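Local coordinates for glutamine synthetase (Helicobacter pylori, PDB 5ZLI), which is a type I beta member of the glutamine synthetase family, an enzyme assembled from twelve copies of a chain with a beta-Grasp and a catalytic domain, at residues B[128-138]-B[381-392]; B[290-300]-B[355-366]. All coordinates share one frame; numbering follows the deposited sequence.

Contact 1 (B[128-138]-B[381-392])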
loop_
_atom_site.group_PDB
_atom_site.type_symbol
_atom_site.label_atom_id
_atom_site.label_comp_id
_atom_site.label_asym_id
_atom_site.label_seq_id
_atom_site.Cartn_x
_atom_site.Cartn_y
_atom_site.Cartn_z
ATOM N N SER B 128 43.719 -59.847 -3.857
ATOM C CA SER B 128 43.419 -60.959 -2.962
ATOM C C SER B 128 42.903 -62.187 -3.693
ATOM O O SER B 128 42.727 -63.231 -3.050
ATOM C CB SER B 128 42.426 -60.543 -1.875
ATOM O OG SER B 128 41.110 -60.438 -2.367
ATOM N N GLY B 129 42.547 -62.072 -4.979
ATOM C CA GLY B 129 42.104 -63.245 -5.697
ATOM C C GLY B 129 40.650 -63.603 -5.509
ATOM O O GLY B 129 40.173 -64.534 -6.167
ATOM N N LEU B 130 39.970 -63.004 -4.530
ATOM C CA LEU B 130 38.555 -63.294 -4.303
ATOM C C LEU B 130 37.697 -62.914 -5.510
ATOM O O LEU B 130 36.671 -63.557 -5.766
ATOM C CB LEU B 130 38.082 -62.605 -3.021
ATOM C CG LEU B 130 38.928 -63.125 -1.854
ATOM C CD1 LEU B 130 38.604 -62.419 -0.543
ATOM C CD2 LEU B 130 38.839 -64.652 -1.731
ATOM N N GLY B 131 38.030 -61.803 -6.184
ATOM C CA GLY B 131 37.277 -61.332 -7.335
ATOM C C GLY B 131 38.111 -60.568 -8.349
ATOM O O GLY B 131 39.259 -60.201 -8.092
ATOM N N ASP B 132 37.505 -60.322 -9.520
ATOM C CA ASP B 132 38.106 -59.459 -10.549
ATOM C C ASP B 132 37.512 -58.057 -10.523
ATOM O O ASP B 132 38.233 -57.053 -10.475
ATOM C CB ASP B 132 37.869 -59.954 -11.993
ATOM C CG ASP B 132 38.486 -61.304 -12.311
ATOM O OD1 ASP B 132 39.433 -61.791 -11.635
ATOM O OD2 ASP B 132 38.048 -61.837 -13.346
ATOM N N VAL B 133 36.190 -57.987 -10.595
ATOM C CA VAL B 133 35.439 -56.748 -10.647
ATOM C C VAL B 133 34.500 -56.728 -9.456
ATOM O O VAL B 133 34.156 -57.779 -8.916
ATOM C CB VAL B 133 34.649 -56.640 -11.967
ATOM C CG1 VAL B 133 34.078 -55.240 -12.119
ATOM C CG2 VAL B 133 35.500 -57.033 -13.154
ATOM N N ALA B 134 34.151 -55.533 -8.989
ATOM C CA ALA B 134 33.080 -55.365 -8.010
ATOM C C ALA B 134 32.099 -54.361 -8.595
ATOM O O ALA B 134 32.443 -53.185 -8.754
ATOM C CB ALA B 134 33.591 -54.907 -6.648
ATOM N N TYR B 135 30.904 -54.832 -8.965
ATOM C CA TYR B 135 29.917 -53.995 -9.638
ATOM C C TYR B 135 28.998 -53.323 -8.631
ATOM O O TYR B 135 28.416 -54.001 -7.776
ATOM C CB TYR B 135 29.088 -54.837 -10.605
ATOM C CG TYR B 135 29.820 -55.226 -11.854
ATOM C CD1 TYR B 135 30.073 -54.286 -12.841
ATOM C CD2 TYR B 135 30.248 -56.537 -12.071
ATOM C CE1 TYR B 135 30.738 -54.625 -14.017
ATOM C CE2 TYR B 135 30.911 -56.894 -13.253
ATOM C CZ TYR B 135 31.153 -55.921 -14.224
ATOM O OH TYR B 135 31.799 -56.211 -15.405
ATOM N N PHE B 136 28.823 -51.998 -8.773
ATOM C CA PHE B 136 27.930 -51.221 -7.912
ATOM C C PHE B 136 26.935 -50.441 -8.754
ATOM O O PHE B 136 27.312 -49.813 -9.748
ATOM C CB PHE B 136 28.650 -50.165 -7.037
ATOM C CG PHE B 136 29.346 -50.711 -5.835
ATOM C CD1 PHE B 136 30.526 -51.420 -5.959
ATOM C CD2 PHE B 136 28.825 -50.507 -4.569
ATOM C CE1 PHE B 136 31.164 -51.908 -4.834
ATOM C CE2 PHE B 136 29.462 -51.003 -3.449
ATOM C CZ PHE B 136 30.623 -51.696 -3.584
ATOM N N GLY B 137 25.697 -50.378 -8.266
ATOM C CA GLY B 137 24.628 -49.667 -8.934
ATOM C C GLY B 137 23.727 -48.905 -7.980
ATOM O O GLY B 137 22.891 -49.507 -7.307
ATOM N N ALA B 138 23.850 -47.580 -7.956
ATOM C CA ALA B 138 23.171 -46.733 -6.981
ATOM C C ALA B 138 21.893 -46.125 -7.561
ATOM O O ALA B 138 21.853 -45.713 -8.728
ATOM C CB ALA B 138 24.095 -45.608 -6.495
ATOM N N PHE B 381 31.320 -46.647 -1.292
ATOM C CA PHE B 381 31.534 -47.876 -2.051
ATOM C C PHE B 381 32.785 -48.596 -1.570
ATOM O O PHE B 381 32.751 -49.803 -1.284
ATOM C CB PHE B 381 31.630 -47.574 -3.540
ATOM C CG PHE B 381 30.390 -46.999 -4.108
ATOM C CD1 PHE B 381 29.192 -47.097 -3.425
ATOM C CD2 PHE B 381 30.414 -46.343 -5.314
ATOM C CE1 PHE B 381 28.059 -46.571 -3.941
ATOM C CE2 PHE B 381 29.273 -45.807 -5.836
ATOM C CZ PHE B 381 28.097 -45.925 -5.149
ATOM N N ALA B 382 33.895 -47.857 -1.452
ATOM C CA ALA B 382 35.129 -48.437 -0.941
ATOM C C ALA B 382 34.882 -49.186 0.356
ATOM O O ALA B 382 35.304 -50.330 0.512
ATOM C CB ALA B 382 36.182 -47.356 -0.749
ATOM N N ALA B 383 34.242 -48.534 1.323
ATOM C CA ALA B 383 33.992 -49.177 2.619
ATOM C C ALA B 383 33.026 -50.373 2.523
ATOM O O ALA B 383 33.225 -51.398 3.179
ATOM C CB ALA B 383 33.486 -48.132 3.614
ATOM N N ILE B 384 31.959 -50.262 1.741
ATOM C CA ILE B 384 31.070 -51.409 1.584
ATOM C C ILE B 384 31.834 -52.614 1.066
ATOM O O ILE B 384 31.636 -53.742 1.548
ATOM C CB ILE B 384 29.878 -51.044 0.690
ATOM C CG1 ILE B 384 28.847 -50.310 1.548
ATOM C CG2 ILE B 384 29.314 -52.265 0.018
ATOM C CD1 ILE B 384 27.924 -49.432 0.775
ATOM N N LEU B 385 32.732 -52.402 0.094
ATOM C CA LEU B 385 33.488 -53.535 -0.426
ATOM C C LEU B 385 34.468 -54.073 0.604
ATOM O O LEU B 385 34.603 -55.285 0.749
ATOM C CB LEU B 385 34.191 -53.169 -1.720
ATOM C CG LEU B 385 35.076 -54.323 -2.195
ATOM C CD1 LEU B 385 34.286 -55.585 -2.573
ATOM C CD2 LEU B 385 35.918 -53.843 -3.398
ATOM N N MET B 386 35.131 -53.199 1.357
ATOM C CA MET B 386 36.055 -53.674 2.387
ATOM C C MET B 386 35.338 -54.455 3.479
ATOM O O MET B 386 35.948 -55.312 4.124
ATOM C CB MET B 386 36.813 -52.519 3.039
ATOM C CG MET B 386 37.753 -51.718 2.159
ATOM S SD MET B 386 39.070 -52.616 1.337
ATOM C CE MET B 386 40.145 -53.036 2.708
ATOM N N ALA B 387 34.063 -54.178 3.718
ATOM C CA ALA B 387 33.357 -54.915 4.756
ATOM C C ALA B 387 32.841 -56.244 4.258
ATOM O O ALA B 387 32.743 -57.199 5.038
ATOM C CB ALA B 387 32.186 -54.109 5.292
ATOM N N GLY B 388 32.450 -56.307 2.986
ATOM C CA GLY B 388 32.044 -57.578 2.433
ATOM C C GLY B 388 33.205 -58.534 2.286
ATOM O O GLY B 388 33.056 -59.733 2.542
ATOM N N MET B 389 34.400 -58.007 2.004
ATOM C CA MET B 389 35.549 -58.884 1.804
ATOM C C MET B 389 36.008 -59.484 3.118
ATOM O O MET B 389 36.425 -60.647 3.160
ATOM C CB MET B 389 36.702 -58.131 1.147
ATOM C CG MET B 389 36.517 -57.837 -0.319
ATOM S SD MET B 389 37.928 -56.913 -0.982
ATOM C CE MET B 389 39.187 -58.189 -0.848
ATOM N N ASP B 390 35.941 -58.708 4.195
ATOM C CA ASP B 390 36.141 -59.281 5.516
ATOM C C ASP B 390 35.202 -60.468 5.728
ATOM O O ASP B 390 35.604 -61.509 6.263
ATOM C CB ASP B 390 35.898 -58.200 6.574
ATOM C CG ASP B 390 36.606 -58.484 7.873
ATOM O OD1 ASP B 390 37.857 -58.565 7.867
ATOM O OD2 ASP B 390 35.912 -58.619 8.898
ATOM N N GLY B 391 33.963 -60.347 5.243
ATOM C CA GLY B 391 32.999 -61.429 5.390
ATOM C C GLY B 391 33.432 -62.705 4.693
ATOM O O GLY B 391 33.227 -63.806 5.214
ATOM N N VAL B 392 33.995 -62.578 3.486
ATOM C CA VAL B 392 34.419 -63.759 2.741
ATOM C C VAL B 392 35.692 -64.346 3.344
ATOM O O VAL B 392 35.845 -65.572 3.445
ATOM C CB VAL B 392 34.620 -63.409 1.255
ATOM C CG1 VAL B 392 35.267 -64.572 0.525
ATOM C CG2 VAL B 392 33.313 -63.044 0.613
#
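A helix laid on one face of a beta-sheet joins Phe-136, on strand 133-138, to Phe-381 at the start of segment 381-392, within the catalytic domain. The axes of strand 133-138 and helix 381-392 approach to 10.6 Å and run 129° apart, and the seam is mostly apolar. Ala-134, Phe-136 and Ala-138, every second strand residue, direct their side chains at the helix; Tyr-135 points to the other face, where its ring meets Trp-285 edge-to-face.

The rings of Phe-136 and Phe-381 form an offset stack, centroids 4.8 Å apart and planes at 30°, the side chains sliding past each other in opposite directions. Phe-381 CB lies over the Phe-136 face, 4.2 Å from the ring centroid, as a CH-pi contact. With CG beside the backbone N and anti to the carbonyl carbon (chi1 -78°), Phe-136 also brings its edge to the helix: CE2 is 3.7 Å from Ile-384 CG2, and CZ lies beside Leu-385 CB. At the edge of the Phe-381 ring, CZ touches Ala-138 CB at 4.2 Å. One turn on, both methyls of Leu-385 reach the small Ala-134, CD2 at 4.1 Å from its CB.

Toward the end of the helix, Leu-130 and Val-392 meet tip to tip, CD1 to CG1 at 4.1 Å. Met-389, bent at its last torsion, directs CE toward Leu-130 CD1 and Ser-128, whose hydroxyl bonds to Leu-125 O, three residues back. Helix 238-258 adds Leu-238 to both phenylalanines, and helix 315-322 packs on Ile-384. At the head of the strand, Asp-132 and Val-133 both face Trp-285 in a classic beta bulge. Alternate strand residues turned onto one helix are the mark of helix-on-sheet packing, here joining strand 133-145 to helix 377-393 of the catalytic domain.

Contact 2 (B[290-300]-B[355-366]); sequences NLFSGETYKGL and IPYGISKNSARF
Two irregular loops lie side by side, each with a type I beta turn, Asn-290 to Ser-293 and Lys-361 to Ala-364, with Ser-293 CA and Ala-364 CA 5.1 Å apart. Asn-290 joins the turns: with CG anti to its backbone N (chi1 -176°), ND2 donates to a lone pair of Ala-364 O at 3.2 Å, in the carbonyl plane, with an N-H...O angle of 150°. Its OD1 accepts from Phe-292 N at 2.9 Å, an Asx turn, so both ends of the amide are bonded and its rotation is set. Ser-293 OG and N both donate to Asn-290 O. Ser-293 CB packs on Ala-364 CB, while the bent Lys-361 chain passes alongside the serine.

Leu-300 is the apolar hub. Its CD1 meets Phe-366 CE2. Leu-300 CD1 also lies 3.9 Å from Ile-355 CG1; CD2 touches Ile-359 CD1 at 3.6 Å, the two side chains crossing near a right angle. The Phe-292 and Phe-366 rings meet obliquely, centroids 5.4 Å apart and planes at 63°. Phe-307 stands edge-to-face to Phe-292. The Asx turn holds the Asn-290 amide while its ND2 ties a strand-to-helix loop to a strand-to-strand loop of the catalytic domain.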
loop_
_atom_site.group_PDB
_atom_site.type_symbol
_atom_site.label_atom_id
_atom_site.label_comp_id
_atom_site.label_asym_id
_atom_site.label_seq_id
_atom_site.Cartn_x
_atom_site.Cartn_y
_atom_site.Cartn_z
ATOM N N ASN B 290 29.489 -64.859 -11.877
ATOM C CA ASN B 290 28.942 -64.000 -10.844
ATOM C C ASN B 290 29.002 -64.768 -9.537
ATOM O O ASN B 290 28.139 -65.604 -9.264
ATOM C CB ASN B 290 27.520 -63.576 -11.191
ATOM C CG ASN B 290 26.940 -62.606 -10.182
ATOM O OD1 ASN B 290 27.395 -62.525 -9.041
ATOM N ND2 ASN B 290 25.950 -61.831 -10.610
ATOM N N LEU B 291 29.936 -64.387 -8.669
ATOM C CA LEU B 291 30.145 -65.173 -7.465
ATOM C C LEU B 291 28.996 -65.059 -6.472
ATOM O O LEU B 291 28.952 -65.838 -5.511
ATOM C CB LEU B 291 31.457 -64.787 -6.775
ATOM C CG LEU B 291 32.800 -65.283 -7.318
ATOM C CD1 LEU B 291 32.987 -64.864 -8.734
ATOM C CD2 LEU B 291 33.926 -64.790 -6.464
ATOM N N PHE B 292 28.049 -64.152 -6.692
ATOM C CA PHE B 292 26.958 -63.996 -5.746
ATOM C C PHE B 292 25.842 -64.979 -6.001
ATOM O O PHE B 292 25.078 -65.286 -5.088
ATOM C CB PHE B 292 26.406 -62.575 -5.809
ATOM C CG PHE B 292 27.078 -61.637 -4.865
ATOM C CD1 PHE B 292 28.426 -61.783 -4.574
ATOM C CD2 PHE B 292 26.367 -60.624 -4.249
ATOM C CE1 PHE B 292 29.062 -60.936 -3.690
ATOM C CE2 PHE B 292 26.999 -59.760 -3.364
ATOM C CZ PHE B 292 28.358 -59.921 -3.090
ATOM N N SER B 293 25.751 -65.496 -7.212
ATOM C CA SER B 293 24.740 -66.472 -7.570
ATOM C C SER B 293 25.195 -67.880 -7.205
ATOM O O SER B 293 26.301 -68.302 -7.549
ATOM C CB SER B 293 24.455 -66.377 -9.059
ATOM O OG SER B 293 25.622 -66.718 -9.772
ATOM N N GLY B 294 24.319 -68.609 -6.547
ATOM C CA GLY B 294 24.582 -69.979 -6.202
ATOM C C GLY B 294 23.269 -70.584 -5.795
ATOM O O GLY B 294 22.207 -70.037 -6.107
ATOM N N GLU B 295 23.332 -71.685 -5.034
ATOM C CA GLU B 295 22.090 -72.311 -4.586
ATOM C C GLU B 295 22.054 -72.516 -3.077
ATOM O O GLU B 295 21.144 -73.178 -2.570
ATOM C CB GLU B 295 21.798 -73.622 -5.346
ATOM C CG GLU B 295 21.618 -73.420 -6.875
ATOM C CD GLU B 295 20.239 -72.805 -7.241
ATOM O OE1 GLU B 295 19.204 -73.414 -6.876
ATOM O OE2 GLU B 295 20.185 -71.719 -7.885
ATOM N N THR B 296 22.983 -71.894 -2.353
ATOM C CA THR B 296 22.934 -71.888 -0.899
ATOM C C THR B 296 21.608 -71.326 -0.395
ATOM O O THR B 296 21.014 -71.864 0.547
ATOM C CB THR B 296 24.130 -71.100 -0.362
ATOM O OG1 THR B 296 25.325 -71.524 -1.042
ATOM C CG2 THR B 296 24.285 -71.276 1.152
ATOM N N TYR B 297 21.104 -70.277 -1.035
ATOM C CA TYR B 297 19.868 -69.613 -0.602
ATOM C C TYR B 297 19.156 -69.154 -1.875
ATOM O O TYR B 297 19.467 -69.613 -2.983
ATOM C CB TYR B 297 20.140 -68.471 0.396
ATOM C CG TYR B 297 18.905 -67.988 1.128
ATOM C CD1 TYR B 297 18.213 -68.836 1.983
ATOM C CD2 TYR B 297 18.438 -66.687 0.980
ATOM C CE1 TYR B 297 17.088 -68.403 2.665
ATOM C CE2 TYR B 297 17.310 -66.248 1.657
ATOM C CZ TYR B 297 16.644 -67.110 2.496
ATOM O OH TYR B 297 15.521 -66.684 3.169
ATOM N N LYS B 298 18.199 -68.245 -1.735
ATOM C CA LYS B 298 17.380 -67.799 -2.866
ATOM C C LYS B 298 18.154 -67.301 -4.090
ATOM O O LYS B 298 17.966 -66.166 -4.536
ATOM C CB LYS B 298 16.384 -66.745 -2.388
ATOM C CG LYS B 298 15.345 -67.349 -1.443
ATOM C CD LYS B 298 14.563 -66.293 -0.689
ATOM C CE LYS B 298 13.427 -66.912 0.119
ATOM N NZ LYS B 298 12.747 -65.888 0.971
ATOM N N GLY B 299 19.027 -68.137 -4.638
ATOM C CA GLY B 299 19.794 -67.768 -5.802
ATOM C C GLY B 299 21.089 -67.079 -5.469
ATOM O O GLY B 299 21.667 -66.410 -6.336
ATOM N N LEU B 300 21.560 -67.219 -4.238
ATOM C CA LEU B 300 22.771 -66.559 -3.801
ATOM C C LEU B 300 23.762 -67.600 -3.317
ATOM O O LEU B 300 23.371 -68.641 -2.793
ATOM C CB LEU B 300 22.469 -65.604 -2.658
ATOM C CG LEU B 300 21.506 -64.473 -3.026
ATOM C CD1 LEU B 300 20.975 -63.859 -1.732
ATOM C CD2 LEU B 300 22.124 -63.417 -3.976
ATOM N N ILE B 355 16.855 -58.722 -0.962
ATOM C CA ILE B 355 17.068 -59.610 -2.099
ATOM C C ILE B 355 15.962 -59.334 -3.110
ATOM O O ILE B 355 14.783 -59.607 -2.814
ATOM C CB ILE B 355 17.071 -61.074 -1.666
ATOM C CG1 ILE B 355 18.184 -61.300 -0.656
ATOM C CG2 ILE B 355 17.296 -61.946 -2.841
ATOM C CD1 ILE B 355 17.722 -61.149 0.797
ATOM N N PRO B 356 16.270 -58.759 -4.266
ATOM C CA PRO B 356 15.224 -58.528 -5.272
ATOM C C PRO B 356 14.632 -59.822 -5.826
ATOM O O PRO B 356 15.249 -60.892 -5.803
ATOM C CB PRO B 356 15.956 -57.739 -6.365
ATOM C CG PRO B 356 17.125 -57.074 -5.634
ATOM C CD PRO B 356 17.536 -58.076 -4.592
ATOM N N TYR B 357 13.437 -59.672 -6.412
ATOM C CA TYR B 357 12.637 -60.803 -6.877
ATOM C C TYR B 357 13.294 -61.549 -8.044
ATOM O O TYR B 357 13.403 -62.781 -8.008
ATOM C CB TYR B 357 11.254 -60.304 -7.296
ATOM C CG TYR B 357 10.554 -61.297 -8.178
ATOM C CD1 TYR B 357 10.594 -61.163 -9.569
ATOM C CD2 TYR B 357 9.937 -62.417 -7.640
ATOM C CE1 TYR B 357 10.001 -62.093 -10.387
ATOM C CE2 TYR B 357 9.341 -63.367 -8.457
ATOM C CZ TYR B 357 9.367 -63.195 -9.826
ATOM O OH TYR B 357 8.769 -64.121 -10.658
ATOM N N GLY B 358 13.700 -60.828 -9.103
ATOM C CA GLY B 358 14.246 -61.433 -10.308
ATOM C C GLY B 358 15.349 -62.452 -10.056
ATOM O O GLY B 358 15.160 -63.640 -10.346
ATOM N N ILE B 359 16.478 -62.011 -9.478
ATOM C CA ILE B 359 17.575 -62.859 -9.002
ATOM C C ILE B 359 17.882 -64.026 -9.942
ATOM O O ILE B 359 17.927 -65.191 -9.536
ATOM C CB ILE B 359 17.285 -63.316 -7.553
ATOM C CG1 ILE B 359 18.509 -63.963 -6.922
ATOM C CG2 ILE B 359 16.072 -64.269 -7.463
ATOM C CD1 ILE B 359 18.910 -63.269 -5.669
ATOM N N SER B 360 18.063 -63.723 -11.222
ATOM C CA SER B 360 18.741 -64.633 -12.142
ATOM C C SER B 360 20.207 -64.858 -11.760
ATOM O O SER B 360 20.689 -64.304 -10.765
ATOM C CB SER B 360 18.640 -64.088 -13.580
ATOM O OG SER B 360 19.672 -64.580 -14.433
ATOM N N LYS B 361 20.910 -65.678 -12.553
ATOM C CA LYS B 361 22.356 -65.847 -12.422
ATOM C C LYS B 361 23.088 -64.546 -12.730
ATOM O O LYS B 361 23.779 -63.987 -11.873
ATOM C CB LYS B 361 22.830 -66.967 -13.364
ATOM C CG LYS B 361 24.254 -67.509 -13.111
ATOM C CD LYS B 361 24.292 -68.353 -11.837
ATOM C CE LYS B 361 25.232 -69.560 -11.892
ATOM N NZ LYS B 361 25.261 -70.272 -10.565
ATOM N N ASN B 362 22.964 -64.058 -13.964
ATOM C CA ASN B 362 23.627 -62.817 -14.348
ATOM C C ASN B 362 23.261 -61.650 -13.456
ATOM O O ASN B 362 24.007 -60.669 -13.405
ATOM C CB ASN B 362 23.295 -62.453 -15.802
ATOM C CG ASN B 362 24.110 -63.244 -16.803
ATOM O OD1 ASN B 362 25.124 -63.839 -16.452
ATOM N ND2 ASN B 362 23.663 -63.264 -18.060
ATOM N N SER B 363 22.125 -61.714 -12.772
ATOM C CA SER B 363 21.649 -60.580 -11.997
ATOM C C SER B 363 21.713 -60.782 -10.495
ATOM O O SER B 363 21.335 -59.865 -9.755
ATOM C CB SER B 363 20.195 -60.265 -12.372
ATOM O OG SER B 363 19.324 -61.201 -11.760
ATOM N N ALA B 364 22.199 -61.922 -10.019
ATOM C CA ALA B 364 22.204 -62.147 -8.586
ATOM C C ALA B 364 22.974 -61.028 -7.899
ATOM O O ALA B 364 24.027 -60.596 -8.382
ATOM C CB ALA B 364 22.803 -63.506 -8.265
ATOM N N ARG B 365 22.410 -60.516 -6.809
ATOM C CA ARG B 365 22.927 -59.298 -6.208
ATOM C C ARG B 365 22.197 -59.057 -4.904
ATOM O O ARG B 365 21.113 -59.596 -4.668
ATOM C CB ARG B 365 22.733 -58.087 -7.128
ATOM C CG ARG B 365 21.511 -57.266 -6.757
ATOM C CD ARG B 365 20.906 -56.554 -7.917
ATOM N NE ARG B 365 19.467 -56.783 -7.970
ATOM C CZ ARG B 365 18.709 -56.442 -9.006
ATOM N NH1 ARG B 365 19.278 -55.861 -10.055
ATOM N NH2 ARG B 365 17.398 -56.682 -8.997
ATOM N N PHE B 366 22.791 -58.217 -4.069
ATOM C CA PHE B 366 22.068 -57.626 -2.956
ATOM C C PHE B 366 21.729 -56.173 -3.271
ATOM O O PHE B 366 22.295 -55.563 -4.183
ATOM C CB PHE B 366 22.889 -57.682 -1.671
ATOM C CG PHE B 366 23.189 -59.055 -1.202
ATOM C CD1 PHE B 366 24.490 -59.510 -1.148
ATOM C CD2 PHE B 366 22.173 -59.885 -0.752
ATOM C CE1 PHE B 366 24.775 -60.787 -0.668
ATOM C CE2 PHE B 366 22.450 -61.166 -0.277
ATOM C CZ PHE B 366 23.753 -61.616 -0.234
#

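How the contacts relate
The contact centres lie about 16 Å apart, on the same side of the chain's centre, and contact 2 is nested inside the loop that contact 1 closes. They touch by packing, Leu-130 O to Leu-291 CD2 at 3.1 Å. Strand 278-286 links them: it pairs antiparallel with strand 133-145 of contact 1 and with strands 289-290 and 366-368, whose ends enter contact 2. Val-282 packs against Phe-136 and bonds through its backbone to Phe-366. Contact 1, its centre about 16 Å from the chain's centre, is the buried helix-on-sheet layer; contact 2, centred about 24 Å out, is partly buried, and its Tyr-357 packs on Val-104 of a neighbouring subunit.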